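Local coordinates for MHC class I protein (Ginglymostoma cirratum, PDB 6LUP), which probably presents peptides to T cells at the cell surface, as a class I major histocompatibility heavy chain, at residues 19-32 against 35-49. Sequence-based numbering, arbitrary orientation.
Sequences PEFVAVGYVDDQQF and YDSDRKEMIPRQRWV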
# COMPACT_ATOMS: atom_id res chain seq x y z
N PRO A 19 -5.00 -10.30 12.28
CA PRO A 19 -6.44 -10.34 12.55
C PRO A 19 -7.19 -10.98 11.39
O PRO A 19 -6.82 -10.79 10.23
CB PRO A 19 -6.82 -8.86 12.67
CG PRO A 19 -5.57 -8.19 13.11
CD PRO A 19 -4.46 -8.93 12.42
N GLU A 20 -8.25 -11.73 11.70
CA GLU A 20 -9.01 -12.47 10.69
C GLU A 20 -9.63 -11.59 9.60
O GLU A 20 -9.91 -12.07 8.49
CB GLU A 20 -10.10 -13.31 11.37
CG GLU A 20 -9.58 -14.39 12.30
CD GLU A 20 -10.69 -15.23 12.89
OE1 GLU A 20 -10.82 -15.27 14.13
OE2 GLU A 20 -11.45 -15.85 12.11
N PHE A 21 -9.86 -10.32 9.93
CA PHE A 21 -10.36 -9.34 9.00
C PHE A 21 -9.68 -8.00 9.25
O PHE A 21 -9.60 -7.54 10.38
CB PHE A 21 -11.88 -9.19 9.14
CG PHE A 21 -12.49 -8.19 8.19
CD1 PHE A 21 -12.12 -8.16 6.84
CD2 PHE A 21 -13.46 -7.30 8.64
CE1 PHE A 21 -12.69 -7.25 5.97
CE2 PHE A 21 -14.04 -6.39 7.77
CZ PHE A 21 -13.65 -6.36 6.44
N VAL A 22 -9.18 -7.41 8.17
CA VAL A 22 -8.62 -6.06 8.22
C VAL A 22 -8.97 -5.31 6.94
O VAL A 22 -8.76 -5.80 5.83
CB VAL A 22 -7.09 -6.07 8.48
CG1 VAL A 22 -6.39 -7.09 7.60
CG2 VAL A 22 -6.50 -4.68 8.28
N ALA A 23 -9.55 -4.13 7.12
CA ALA A 23 -9.88 -3.25 6.01
C ALA A 23 -9.23 -1.89 6.19
O ALA A 23 -9.06 -1.41 7.31
CB ALA A 23 -11.39 -3.10 5.89
N VAL A 24 -8.85 -1.28 5.07
CA VAL A 24 -8.25 0.04 5.08
C VAL A 24 -8.90 0.92 4.02
O VAL A 24 -9.30 0.42 2.97
CB VAL A 24 -6.72 -0.01 4.84
CG1 VAL A 24 -6.01 -0.56 6.07
CG2 VAL A 24 -6.39 -0.83 3.60
N GLY A 25 -9.00 2.21 4.30
CA GLY A 25 -9.53 3.18 3.34
C GLY A 25 -8.50 4.21 2.94
O GLY A 25 -7.73 4.70 3.77
N TYR A 26 -8.50 4.56 1.65
CA TYR A 26 -7.57 5.53 1.08
C TYR A 26 -8.27 6.63 0.32
O TYR A 26 -9.15 6.36 -0.49
CB TYR A 26 -6.60 4.85 0.11
CG TYR A 26 -5.52 4.03 0.75
CD1 TYR A 26 -5.73 2.69 1.08
CD2 TYR A 26 -4.26 4.57 0.99
CE1 TYR A 26 -4.73 1.93 1.66
CE2 TYR A 26 -3.25 3.82 1.56
CZ TYR A 26 -3.49 2.50 1.90
OH TYR A 26 -2.49 1.74 2.47
N VAL A 27 -7.86 7.87 0.57
CA VAL A 27 -8.10 8.96 -0.36
C VAL A 27 -6.77 9.17 -1.09
O VAL A 27 -5.75 9.45 -0.46
CB VAL A 27 -8.52 10.25 0.36
CG1 VAL A 27 -8.67 11.38 -0.65
CG2 VAL A 27 -9.82 10.04 1.12
N ASP A 28 -6.78 9.01 -2.41
CA ASP A 28 -5.55 9.01 -3.20
C ASP A 28 -4.57 8.00 -2.60
O ASP A 28 -4.93 6.83 -2.43
CB ASP A 28 -4.94 10.42 -3.28
CG ASP A 28 -5.83 11.41 -4.01
OD1 ASP A 28 -6.41 11.03 -5.06
OD2 ASP A 28 -5.95 12.57 -3.56
N ASP A 29 -3.37 8.44 -2.25
CA ASP A 29 -2.37 7.56 -1.65
C ASP A 29 -2.36 7.57 -0.13
O ASP A 29 -1.53 6.91 0.50
CB ASP A 29 -0.97 7.92 -2.15
CG ASP A 29 -0.64 7.32 -3.49
OD1 ASP A 29 -1.50 6.63 -4.09
OD2 ASP A 29 0.50 7.54 -3.95
N GLN A 30 -3.26 8.33 0.48
CA GLN A 30 -3.24 8.50 1.93
C GLN A 30 -4.29 7.64 2.62
O GLN A 30 -5.49 7.75 2.34
CB GLN A 30 -3.43 9.99 2.27
CG GLN A 30 -3.67 10.29 3.74
CD GLN A 30 -3.77 11.77 4.01
OE1 GLN A 30 -2.83 12.53 3.78
NE2 GLN A 30 -4.93 12.21 4.49
N GLN A 31 -3.84 6.76 3.52
CA GLN A 31 -4.76 5.97 4.33
C GLN A 31 -5.44 6.87 5.34
O GLN A 31 -4.78 7.66 6.02
CB GLN A 31 -4.04 4.84 5.05
CG GLN A 31 -4.98 3.73 5.49
CD GLN A 31 -4.43 2.87 6.60
OE1 GLN A 31 -3.25 2.54 6.62
NE2 GLN A 31 -5.30 2.49 7.54
N PHE A 32 -6.76 6.75 5.46
CA PHE A 32 -7.51 7.63 6.37
C PHE A 32 -8.38 6.89 7.38
O PHE A 32 -8.70 7.44 8.43
CB PHE A 32 -8.30 8.69 5.59
CG PHE A 32 -9.56 8.18 4.93
CD1 PHE A 32 -9.50 7.36 3.81
CD2 PHE A 32 -10.81 8.57 5.42
CE1 PHE A 32 -10.66 6.89 3.21
CE2 PHE A 32 -11.98 8.11 4.81
CZ PHE A 32 -11.90 7.27 3.70
N TYR A 35 -10.19 -0.65 9.93
CA TYR A 35 -11.03 -1.53 10.73
C TYR A 35 -10.37 -2.90 10.82
O TYR A 35 -9.76 -3.37 9.86
CB TYR A 35 -12.41 -1.64 10.08
CG TYR A 35 -13.38 -2.56 10.78
CD1 TYR A 35 -13.32 -3.94 10.59
CD2 TYR A 35 -14.38 -2.05 11.60
CE1 TYR A 35 -14.21 -4.79 11.22
CE2 TYR A 35 -15.27 -2.90 12.24
CZ TYR A 35 -15.18 -4.26 12.04
OH TYR A 35 -16.07 -5.11 12.67
N ASP A 36 -10.48 -3.54 11.99
CA ASP A 36 -10.10 -4.95 12.12
C ASP A 36 -11.02 -5.74 13.04
O ASP A 36 -11.75 -5.17 13.85
CB ASP A 36 -8.62 -5.12 12.52
CG ASP A 36 -8.33 -4.61 13.91
OD1 ASP A 36 -8.79 -5.22 14.89
OD2 ASP A 36 -7.62 -3.59 14.03
N SER A 37 -10.96 -7.06 12.92
CA SER A 37 -11.84 -7.99 13.63
C SER A 37 -11.52 -8.16 15.12
O SER A 37 -12.25 -8.86 15.83
CB SER A 37 -11.84 -9.36 12.94
OG SER A 37 -10.52 -9.76 12.62
N ASP A 38 -10.44 -7.54 15.60
CA ASP A 38 -10.13 -7.52 17.03
C ASP A 38 -10.83 -6.34 17.71
O ASP A 38 -11.59 -6.54 18.66
CB ASP A 38 -8.62 -7.48 17.27
CG ASP A 38 -7.90 -8.72 16.76
OD1 ASP A 38 -8.49 -9.82 16.78
OD2 ASP A 38 -6.72 -8.60 16.34
N ARG A 39 -10.59 -5.13 17.22
CA ARG A 39 -11.19 -3.93 17.79
C ARG A 39 -12.64 -3.76 17.37
O ARG A 39 -13.44 -3.18 18.11
CB ARG A 39 -10.38 -2.69 17.41
CG ARG A 39 -10.57 -1.53 18.36
CD ARG A 39 -10.36 -0.20 17.68
NE ARG A 39 -10.85 0.91 18.50
CZ ARG A 39 -10.07 1.81 19.09
NH1 ARG A 39 -8.75 1.77 18.94
NH2 ARG A 39 -10.62 2.78 19.82
N LYS A 40 -12.97 -4.24 16.17
CA LYS A 40 -14.34 -4.24 15.62
C LYS A 40 -14.99 -2.85 15.50
O LYS A 40 -16.21 -2.71 15.62
CB LYS A 40 -15.24 -5.19 16.41
CG LYS A 40 -14.76 -6.64 16.47
CD LYS A 40 -15.86 -7.55 16.99
CE LYS A 40 -15.30 -8.83 17.59
NZ LYS A 40 -14.69 -9.73 16.57
N GLU A 41 -14.16 -1.84 15.25
CA GLU A 41 -14.63 -0.47 15.04
C GLU A 41 -13.85 0.20 13.92
O GLU A 41 -12.65 -0.04 13.77
CB GLU A 41 -14.50 0.37 16.31
CG GLU A 41 -15.44 -0.03 17.43
CD GLU A 41 -15.18 0.73 18.72
OE1 GLU A 41 -14.00 1.01 19.03
OE2 GLU A 41 -16.17 1.04 19.43
N MET A 42 -14.53 1.03 13.13
CA MET A 42 -13.84 1.83 12.13
C MET A 42 -13.20 3.02 12.83
O MET A 42 -13.87 3.75 13.55
CB MET A 42 -14.82 2.30 11.05
CG MET A 42 -14.14 3.10 9.95
SD MET A 42 -13.19 2.04 8.84
CE MET A 42 -14.31 1.95 7.45
N ILE A 43 -11.90 3.20 12.63
CA ILE A 43 -11.17 4.25 13.33
C ILE A 43 -10.41 5.15 12.35
O ILE A 43 -10.02 4.70 11.27
CB ILE A 43 -10.19 3.68 14.38
CG1 ILE A 43 -9.11 2.81 13.72
CG2 ILE A 43 -10.97 2.88 15.44
CD1 ILE A 43 -7.93 2.48 14.61
N PRO A 44 -10.22 6.43 12.71
CA PRO A 44 -9.44 7.33 11.86
C PRO A 44 -7.95 7.02 11.89
O PRO A 44 -7.41 6.65 12.93
CB PRO A 44 -9.69 8.71 12.47
CG PRO A 44 -10.11 8.44 13.87
CD PRO A 44 -10.82 7.13 13.85
N ARG A 45 -7.32 7.16 10.73
CA ARG A 45 -5.87 7.08 10.60
C ARG A 45 -5.35 8.44 10.19
O ARG A 45 -4.15 8.62 9.93
CB ARG A 45 -5.48 6.03 9.55
CG ARG A 45 -5.58 4.60 10.03
CD ARG A 45 -4.74 4.36 11.27
NE ARG A 45 -4.63 2.95 11.59
CZ ARG A 45 -4.58 2.46 12.83
NH1 ARG A 45 -4.47 1.16 13.02
NH2 ARG A 45 -4.65 3.28 13.87
N GLN A 46 -6.27 9.39 10.11
CA GLN A 46 -5.95 10.77 9.78
C GLN A 46 -6.71 11.71 10.68
O GLN A 46 -7.85 11.45 11.09
CB GLN A 46 -6.30 11.09 8.33
CG GLN A 46 -5.34 10.51 7.31
CD GLN A 46 -3.92 11.04 7.45
OE1 GLN A 46 -3.71 12.21 7.75
NE2 GLN A 46 -2.95 10.18 7.20
N ARG A 47 -6.08 12.83 10.98
CA ARG A 47 -6.64 13.81 11.87
C ARG A 47 -7.79 14.58 11.21
O ARG A 47 -8.81 14.83 11.85
CB ARG A 47 -5.56 14.76 12.35
CG ARG A 47 -6.07 15.79 13.34
CD ARG A 47 -4.94 16.33 14.18
NE ARG A 47 -5.18 17.73 14.48
CZ ARG A 47 -4.75 18.74 13.74
NH1 ARG A 47 -4.03 18.52 12.63
NH2 ARG A 47 -5.03 19.99 14.10
N TRP A 48 -7.61 14.95 9.95
CA TRP A 48 -8.64 15.71 9.24
C TRP A 48 -10.00 15.01 9.24
O TRP A 48 -11.03 15.66 9.45
CB TRP A 48 -8.19 16.09 7.82
CG TRP A 48 -8.00 14.95 6.86
CD1 TRP A 48 -6.82 14.36 6.54
CD2 TRP A 48 -9.01 14.28 6.09
NE1 TRP A 48 -7.02 13.35 5.62
CE2 TRP A 48 -8.36 13.28 5.33
CE3 TRP A 48 -10.40 14.42 5.98
CZ2 TRP A 48 -9.05 12.43 4.47
CZ3 TRP A 48 -11.08 13.57 5.12
CH2 TRP A 48 -10.41 12.59 4.38
N VAL A 49 -10.00 13.69 9.03
CA VAL A 49 -11.24 12.92 9.05
C VAL A 49 -11.77 12.76 10.47
O VAL A 49 -12.98 12.72 10.69
CB VAL A 49 -11.09 11.55 8.32
CG1 VAL A 49 -10.25 10.57 9.13
CG2 VAL A 49 -12.46 10.96 8.00
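R45 N donates to F32 O over 2.7 Å, nearly straight at 172° but from well above the carbonyl plane, and V49 CG1 lies against the same oxygen. This is the edge of the antiparallel floor of the MHC class I peptide-binding platform, where strand 21-27 pairs with 30-36 and the chain then returns as the short outer strand 43-44. In the hairpin, A23 and Y35 form the hydrogen-bonded pair, A23 N to Y35 O at 2.9 Å and Y35 N to A23 O at 3.0 Å. Past the non-hydrogen-bonded pair V22 and D36, S37 N donates to F21 O, and S37 OG, in place of a backbone carbonyl, accepts from F21 N (2.8 Å). On the face turned to helix 55-82, the F21 and Y35 rings meet rim to rim, planes at 55°, with Y35 OH hydrogen-bonded to E69 of that helix. At the other end, chi1 of 77° turns the F32 ring toward helix 47-52, where it lies near parallel to the W48 six-membered ring but slid aside, V49 CG2 at its edge. Q31 runs beside R45; R45 NE forms a salt bridge and Q31 NE2 a hydrogen bond with acidic side chains of the other protein chain. Back at the hairpin's far end, D36 OD1 accepts from D38 N on its anti lone pair, an Asx turn, and from R39 N, 2.9 Å away, on the syn side.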